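Local structure of sensor protein DivL (Caulobacter crescentus, 4Q20) at residues Met107-Glu112 with Val230-Gly235; Ala157-His162 with Ala224-Leu229. The protein is a membrane-bound sensor kinase of the histidine kinase family that is required for cell division and growth and phosphorylates the regulator CtrA. All coordinates share one frame; numbering follows the deposited sequence.

Interaction 1 of 2, residues Met107-Glu112 with Val230-Gly235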
ATOM      1  N   MET A 107     -17.723  10.997  -7.729  1.00 93.33           N
ATOM      2  CA  MET A 107     -17.753   9.960  -8.743  1.00 90.66           C
ATOM      3  C   MET A 107     -19.048  10.003  -9.507  1.00 99.15           C
ATOM      4  O   MET A 107     -20.107   9.662  -8.972  1.00100.20           O
ATOM      5  CB  MET A 107     -17.513   8.561  -8.196  1.00 89.69           C
ATOM      6  CG  MET A 107     -17.289   7.571  -9.310  1.00 90.90           C
ATOM      7  SD  MET A 107     -17.051   5.893  -8.774  1.00 92.29           S
ATOM      8  CE  MET A 107     -15.435   6.015  -7.945  1.00 86.69           C
ATOM      9  N   ALA A 108     -18.947  10.432 -10.768  1.00 98.21           N
ATOM     10  CA  ALA A 108     -20.050  10.499 -11.711  1.00100.68           C
ATOM     11  C   ALA A 108     -19.857   9.394 -12.736  1.00104.19           C
ATOM     12  O   ALA A 108     -18.735   9.187 -13.222  1.00102.07           O
ATOM     13  CB  ALA A 108     -20.101  11.867 -12.376  1.00104.26           C
ATOM     14  N   LEU A 109     -20.931   8.639 -13.007  1.00101.09           N
ATOM     15  CA  LEU A 109     -20.881   7.525 -13.953  1.00101.01           C
ATOM     16  C   LEU A 109     -20.988   8.013 -15.403  1.00109.84           C
ATOM     17  O   LEU A 109     -21.665   9.005 -15.684  1.00112.41           O
ATOM     18  CB  LEU A 109     -21.985   6.471 -13.674  1.00 98.02           C
ATOM     19  CG  LEU A 109     -22.177   5.937 -12.251  1.00 98.00           C
ATOM     20  CD1 LEU A 109     -23.368   5.004 -12.194  1.00 97.00           C
ATOM     21  CD2 LEU A 109     -20.935   5.217 -11.734  1.00 97.26           C
ATOM     22  N   GLU A 110     -20.312   7.297 -16.313  1.00107.87           N
ATOM     23  CA  GLU A 110     -20.317   7.494 -17.759  1.00112.60           C
ATOM     24  C   GLU A 110     -21.267   6.450 -18.368  1.00114.69           C
ATOM     25  O   GLU A 110     -20.815   5.367 -18.753  1.00113.60           O
ATOM     26  CB  GLU A 110     -18.890   7.336 -18.312  1.00116.66           C
ATOM     27  CG  GLU A 110     -17.896   8.403 -17.897  1.00133.48           C
ATOM     28  CD  GLU A 110     -16.546   8.214 -18.559  1.00165.50           C
ATOM     29  OE1 GLU A 110     -16.277   8.921 -19.557  1.00160.23           O
ATOM     30  OE2 GLU A 110     -15.785   7.318 -18.129  1.00164.00           O
ATOM     31  N   ILE A 111     -22.585   6.764 -18.418  1.00111.04           N
ATOM     32  CA  ILE A 111     -23.648   5.856 -18.873  1.00110.97           C
ATOM     33  C   ILE A 111     -23.615   5.616 -20.411  1.00121.41           C
ATOM     34  O   ILE A 111     -23.738   6.552 -21.212  1.00125.73           O
ATOM     35  CB  ILE A 111     -25.058   6.323 -18.382  1.00113.59           C
ATOM     36  CG1 ILE A 111     -25.093   6.565 -16.842  1.00108.59           C
ATOM     37  CG2 ILE A 111     -26.178   5.346 -18.801  1.00115.24           C
ATOM     38  CD1 ILE A 111     -24.665   5.355 -15.926  1.00106.40           C
ATOM     39  N   GLU A 112     -23.478   4.322 -20.790  1.00118.30           N
ATOM     40  CA  GLU A 112     -23.437   3.823 -22.169  1.00123.45           C
ATOM     41  C   GLU A 112     -23.996   2.374 -22.260  1.00124.86           C
ATOM     42  O   GLU A 112     -24.204   1.723 -21.231  1.00119.38           O
ATOM     43  CB  GLU A 112     -22.003   3.897 -22.727  1.00127.56           C
ATOM     44  CG  GLU A 112     -21.086   2.758 -22.302  1.00140.26           C
ATOM     45  CD  GLU A 112     -19.677   3.193 -21.958  1.00178.12           C
ATOM     46  OE1 GLU A 112     -19.362   4.392 -22.138  1.00178.68           O
ATOM     47  OE2 GLU A 112     -18.858   2.318 -21.593  1.00180.62           O
ATOM     48  N   VAL A 230     -23.242  -0.153  -7.433  1.00 66.05           N
ATOM     49  CA  VAL A 230     -24.538  -0.640  -7.896  1.00 67.15           C
ATOM     50  C   VAL A 230     -25.636   0.359  -7.485  1.00 71.98           C
ATOM     51  O   VAL A 230     -26.560   0.605  -8.264  1.00 74.68           O
ATOM     52  CB  VAL A 230     -24.807  -2.080  -7.392  1.00 70.55           C
ATOM     53  CG1 VAL A 230     -26.234  -2.513  -7.659  1.00 71.73           C
ATOM     54  CG2 VAL A 230     -23.824  -3.062  -8.021  1.00 70.65           C
ATOM     55  N   GLU A 231     -25.512   0.971  -6.303  1.00 66.29           N
ATOM     56  CA  GLU A 231     -26.496   1.946  -5.829  1.00 65.44           C
ATOM     57  C   GLU A 231     -26.412   3.248  -6.614  1.00 71.94           C
ATOM     58  O   GLU A 231     -27.420   3.946  -6.721  1.00 73.00           O
ATOM     59  CB  GLU A 231     -26.366   2.195  -4.337  1.00 65.09           C
ATOM     60  CG  GLU A 231     -26.875   1.013  -3.556  1.00 76.84           C
ATOM     61  CD  GLU A 231     -27.120   1.202  -2.078  1.00102.56           C
ATOM     62  OE1 GLU A 231     -26.706   2.245  -1.526  1.00 98.16           O
ATOM     63  OE2 GLU A 231     -27.759   0.305  -1.478  1.00 98.87           O
ATOM     64  N   LEU A 232     -25.233   3.554  -7.195  1.00 70.50           N
ATOM     65  CA  LEU A 232     -24.996   4.724  -8.047  1.00 73.05           C
ATOM     66  C   LEU A 232     -25.693   4.531  -9.397  1.00 78.01           C
ATOM     67  O   LEU A 232     -26.016   5.513 -10.063  1.00 80.11           O
ATOM     68  CB  LEU A 232     -23.485   4.882  -8.242  1.00 73.95           C
ATOM     69  CG  LEU A 232     -22.819   6.273  -8.098  1.00 81.02           C
ATOM     70  CD1 LEU A 232     -23.329   7.052  -6.882  1.00 79.47           C
ATOM     71  CD2 LEU A 232     -21.302   6.123  -8.015  1.00 84.47           C
ATOM     72  N   HIS A 233     -25.919   3.255  -9.796  1.00 73.71           N
ATOM     73  CA  HIS A 233     -26.616   2.851 -11.024  1.00 75.49           C
ATOM     74  C   HIS A 233     -28.149   2.767 -10.814  1.00 80.92           C
ATOM     75  O   HIS A 233     -28.857   2.304 -11.702  1.00 81.77           O
ATOM     76  CB  HIS A 233     -26.093   1.490 -11.495  1.00 75.12           C
ATOM     77  CG  HIS A 233     -24.783   1.556 -12.224  1.00 79.78           C
ATOM     78  ND1 HIS A 233     -23.585   1.287 -11.582  1.00 79.73           N
ATOM     79  CD2 HIS A 233     -24.531   1.799 -13.528  1.00 83.80           C
ATOM     80  CE1 HIS A 233     -22.648   1.419 -12.501  1.00 80.51           C
ATOM     81  NE2 HIS A 233     -23.171   1.723 -13.686  1.00 83.79           N
ATOM     82  N   GLY A 234     -28.634   3.188  -9.641  1.00 76.46           N
ATOM     83  CA  GLY A 234     -30.044   3.123  -9.256  1.00 76.31           C
ATOM     84  C   GLY A 234     -30.473   1.734  -8.797  1.00 77.09           C
ATOM     85  O   GLY A 234     -31.668   1.449  -8.681  1.00 76.86           O
ATOM     86  N   GLY A 235     -29.504   0.868  -8.530  1.00 71.18           N
ATOM     87  CA  GLY A 235     -29.758  -0.505  -8.100  1.00 69.38           C
ATOM     88  C   GLY A 235     -29.481  -0.790  -6.639  1.00 70.08           C
ATOM     89  O   GLY A 235     -29.351   0.128  -5.824  1.00 69.99           O
TER
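The imidazole of His233 carries Leu109 CD1 over one face. Leu109 CD1 sits 3.5 Å from the centroid of the His233 ring and only 4° off the ring normal, a well-centred CH-pi contact. Ile111 CD1 comes to the ring obliquely, with 4.3 Å to His233 CD2. The ring's rotation is fixed by its two nitrogens: ND1 bonds to Leu229 O, one helical turn earlier, and NE2 bonds to Asp152 N. A backbone N-H at NE2 and a carbonyl at ND1 fit a neutral ring protonated at ND1.

Leu109 also meets the backbone and side chain of Leu232. Its CG lies anti to the carbonyl carbon (chi1 -49°), and its two methyls part beyond it. Leu109 CD1 reaches Leu232 O at 3.4 Å, while CD2 touches Leu232 CD2 at 3.8 Å. Met107 completes the apolar patch, with SD 4.3 Å from Leu232 CD2. Beyond these segments, Met107 also touches helix 73-103.

The helix ends within this contact. Gly234 has positive phi and is the C-prime residue of a Schellman motif. Gly235 N bonds to Val230 O at 3.0 Å, and Gly234 N bonds weakly to Glu231 O. The arrangement thus packs the linker after the second helix of the HisKA hairpin against the capped C-terminus of helix 222-232 in the GHKL ATPase domain.

Interaction 2 of 2, residues Ala157-His162 with Ala224-Leu229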
ATOM      1  N   ALA A 157     -17.505  -3.529 -14.393  1.00 86.42           N
ATOM      2  CA  ALA A 157     -16.400  -4.504 -14.497  1.00 87.53           C
ATOM      3  C   ALA A 157     -15.684  -4.651 -13.158  1.00 89.79           C
ATOM      4  O   ALA A 157     -15.346  -5.757 -12.732  1.00 90.68           O
ATOM      5  CB  ALA A 157     -15.409  -4.077 -15.570  1.00 91.74           C
ATOM      6  N   GLN A 158     -15.493  -3.526 -12.484  1.00 84.71           N
ATOM      7  CA  GLN A 158     -14.875  -3.435 -11.168  1.00 82.46           C
ATOM      8  C   GLN A 158     -15.786  -4.114 -10.115  1.00 84.06           C
ATOM      9  O   GLN A 158     -15.281  -4.827  -9.243  1.00 83.97           O
ATOM     10  CB  GLN A 158     -14.625  -1.958 -10.849  1.00 83.60           C
ATOM     11  CG  GLN A 158     -13.950  -1.680  -9.522  1.00 95.41           C
ATOM     12  CD  GLN A 158     -13.578  -0.220  -9.351  1.00112.24           C
ATOM     13  OE1 GLN A 158     -14.023   0.689 -10.086  1.00100.47           O
ATOM     14  NE2 GLN A 158     -12.729   0.026  -8.368  1.00104.68           N
ATOM     15  N   THR A 159     -17.119  -3.944 -10.237  1.00 78.22           N
ATOM     16  CA  THR A 159     -18.092  -4.575  -9.347  1.00 76.79           C
ATOM     17  C   THR A 159     -17.958  -6.118  -9.440  1.00 81.49           C
ATOM     18  O   THR A 159     -17.792  -6.789  -8.411  1.00 81.22           O
ATOM     19  CB  THR A 159     -19.525  -4.078  -9.675  1.00 86.14           C
ATOM     20  OG1 THR A 159     -19.647  -2.695  -9.342  1.00 82.44           O
ATOM     21  CG2 THR A 159     -20.591  -4.850  -8.936  1.00 81.50           C
ATOM     22  N   LEU A 160     -17.984  -6.659 -10.667  1.00 78.60           N
ATOM     23  CA  LEU A 160     -17.844  -8.096 -10.900  1.00 79.45           C
ATOM     24  C   LEU A 160     -16.502  -8.625 -10.423  1.00 83.79           C
ATOM     25  O   LEU A 160     -16.458  -9.687  -9.790  1.00 84.78           O
ATOM     26  CB  LEU A 160     -18.051  -8.434 -12.369  1.00 82.07           C
ATOM     27  CG  LEU A 160     -19.444  -8.116 -12.927  1.00 85.34           C
ATOM     28  CD1 LEU A 160     -19.473  -8.375 -14.399  1.00 87.68           C
ATOM     29  CD2 LEU A 160     -20.561  -8.910 -12.191  1.00 84.29           C
ATOM     30  N   ASP A 161     -15.431  -7.864 -10.642  1.00 79.81           N
ATOM     31  CA  ASP A 161     -14.104  -8.256 -10.188  1.00 81.92           C
ATOM     32  C   ASP A 161     -14.063  -8.461  -8.677  1.00 88.06           C
ATOM     33  O   ASP A 161     -13.535  -9.483  -8.218  1.00 89.78           O
ATOM     34  CB  ASP A 161     -13.061  -7.220 -10.612  1.00 86.00           C
ATOM     35  CG  ASP A 161     -12.534  -7.392 -12.026  1.00107.60           C
ATOM     36  OD1 ASP A 161     -12.851  -8.440 -12.662  1.00110.78           O
ATOM     37  OD2 ASP A 161     -11.760  -6.505 -12.488  1.00117.95           O
ATOM     38  N   HIS A 162     -14.661  -7.520  -7.909  1.00 83.58           N
ATOM     39  CA  HIS A 162     -14.698  -7.592  -6.452  1.00 82.84           C
ATOM     40  C   HIS A 162     -15.474  -8.789  -5.981  1.00 84.21           C
ATOM     41  O   HIS A 162     -15.018  -9.459  -5.054  1.00 84.28           O
ATOM     42  CB  HIS A 162     -15.270  -6.313  -5.845  1.00 82.69           C
ATOM     43  CG  HIS A 162     -14.251  -5.236  -5.786  1.00 88.20           C
ATOM     44  ND1 HIS A 162     -14.152  -4.282  -6.779  1.00 91.07           N
ATOM     45  CD2 HIS A 162     -13.238  -5.064  -4.911  1.00 91.56           C
ATOM     46  CE1 HIS A 162     -13.113  -3.542  -6.456  1.00 91.85           C
ATOM     47  NE2 HIS A 162     -12.535  -3.974  -5.337  1.00 92.45           N
ATOM     48  N   ALA A 224     -18.260  -2.985   0.119  1.00 70.12           N
ATOM     49  CA  ALA A 224     -18.857  -1.668   0.349  1.00 68.93           C
ATOM     50  C   ALA A 224     -18.858  -0.888  -0.946  1.00 70.21           C
ATOM     51  O   ALA A 224     -19.811  -0.166  -1.210  1.00 70.24           O
ATOM     52  CB  ALA A 224     -18.109  -0.902   1.431  1.00 70.49           C
ATOM     53  N   LEU A 225     -17.844  -1.119  -1.778  1.00 65.98           N
ATOM     54  CA  LEU A 225     -17.641  -0.533  -3.108  1.00 66.93           C
ATOM     55  C   LEU A 225     -18.647  -1.110  -4.094  1.00 70.14           C
ATOM     56  O   LEU A 225     -19.275  -0.347  -4.815  1.00 72.30           O
ATOM     57  CB  LEU A 225     -16.195  -0.777  -3.585  1.00 68.44           C
ATOM     58  CG  LEU A 225     -15.655   0.144  -4.643  1.00 75.21           C
ATOM     59  CD1 LEU A 225     -15.634   1.615  -4.159  1.00 77.16           C
ATOM     60  CD2 LEU A 225     -14.274  -0.286  -5.028  1.00 77.94           C
ATOM     61  N   VAL A 226     -18.848  -2.432  -4.085  1.00 65.03           N
ATOM     62  CA  VAL A 226     -19.869  -3.128  -4.885  1.00 64.23           C
ATOM     63  C   VAL A 226     -21.241  -2.477  -4.625  1.00 66.06           C
ATOM     64  O   VAL A 226     -21.919  -2.076  -5.568  1.00 66.30           O
ATOM     65  CB  VAL A 226     -19.885  -4.654  -4.547  1.00 67.61           C
ATOM     66  CG1 VAL A 226     -21.170  -5.332  -5.008  1.00 66.60           C
ATOM     67  CG2 VAL A 226     -18.660  -5.371  -5.117  1.00 68.40           C
ATOM     68  N   LYS A 227     -21.621  -2.348  -3.342  1.00 62.21           N
ATOM     69  CA  LYS A 227     -22.883  -1.747  -2.918  1.00 60.96           C
ATOM     70  C   LYS A 227     -23.007  -0.311  -3.411  1.00 67.84           C
ATOM     71  O   LYS A 227     -24.031   0.019  -3.996  1.00 69.58           O
ATOM     72  CB  LYS A 227     -23.019  -1.799  -1.401  1.00 63.10           C
ATOM     73  CG  LYS A 227     -24.368  -1.263  -0.927  1.00 76.19           C
ATOM     74  CD  LYS A 227     -24.596  -1.470   0.522  1.00 73.96           C
ATOM     75  CE  LYS A 227     -25.652  -0.530   1.031  1.00 77.93           C
ATOM     76  NZ  LYS A 227     -26.091  -0.932   2.389  1.00 97.39           N
ATOM     77  N   ALA A 228     -21.956   0.519  -3.217  1.00 64.39           N
ATOM     78  CA  ALA A 228     -21.919   1.932  -3.595  1.00 64.71           C
ATOM     79  C   ALA A 228     -21.986   2.127  -5.116  1.00 69.17           C
ATOM     80  O   ALA A 228     -22.673   3.038  -5.580  1.00 71.49           O
ATOM     81  CB  ALA A 228     -20.670   2.609  -3.024  1.00 65.46           C
ATOM     82  N   LEU A 229     -21.306   1.278  -5.880  1.00 64.46           N
ATOM     83  CA  LEU A 229     -21.297   1.355  -7.350  1.00 66.02           C
ATOM     84  C   LEU A 229     -22.638   0.941  -7.946  1.00 71.50           C
ATOM     85  O   LEU A 229     -23.129   1.624  -8.843  1.00 73.81           O
ATOM     86  CB  LEU A 229     -20.185   0.488  -7.944  1.00 65.84           C
ATOM     87  CG  LEU A 229     -18.751   0.964  -7.748  1.00 69.26           C
ATOM     88  CD1 LEU A 229     -17.761  -0.053  -8.334  1.00 69.94           C
ATOM     89  CD2 LEU A 229     -18.542   2.367  -8.294  1.00 68.92           C
TER
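This is a buried helix-helix contact between helix 153-170 and helix 222-232 of the GHKL (Bergerat-fold) ATPase domain. The two segments run roughly antiparallel, at 148°, with axes 9.2 Å apart at closest approach. They come closest at Thr159 and Val226, whose CA atoms are 5.0 Å apart. Val226 CG2 rests 3.6 Å from His162 CB and also touches Thr159 O, while its CG1 faces Thr159 CG2.

Thr159 and Leu229 lie alongside each other, pointing opposite ways, with Thr159 OG1 3.4 Å from Leu229 CD1. The hydroxyl bonds to Arg155 O. Leu225 CD2 touches both Gln158 NE2 and His162 CE1, each at 3.7 Å. The Gln158 chain runs roughly perpendicular to Leu225. It is extended, with CG anti to the backbone N (chi1 -179°), and its CG lies in plane at the edge of the His162 ring.

His162 ND1 donates to Gln158 O at 2.8 Å, from above the carbonyl plane. His162 N reaches the same oxygen from the opposite face, so two bonds grip it. Beyond the segments, His162 NE2 bonds to Asp95 and Gln158 NE2 to Asp98, both on helix 73-103, while Gln158 OE1 bonds to Arg155. Methyls of Leu225, Val226 and Leu229 thus pack on a partly polar surface whose side-chain ends find partners outside the contact. The Asp95 carboxylate may favour a protonated imidazole.

Overall arrangement
The centres of the two contacts lie 11 Å apart, and both use helix 222-232. Interaction 2 uses its middle and interaction 1 its C-terminal end. Along the chain the order is 107-112, 157-162, 224-229, 230-235, so interaction 2 falls within the span that interaction 1 closes. The contacts touch directly: Val230 CG2 meets Thr159 CG2 at 3.8 Å, and Met107 SD meets Leu229 CD2 at 3.9 Å. Interaction 2 is buried near the centre of the chain, whereas interaction 1 lies at the surface. Through Met107 and the bonds of Gln158 and His162 to Asp98 and Asp95, they probably help hold the ATPase domain against helix 73-103 of the HisKA hairpin.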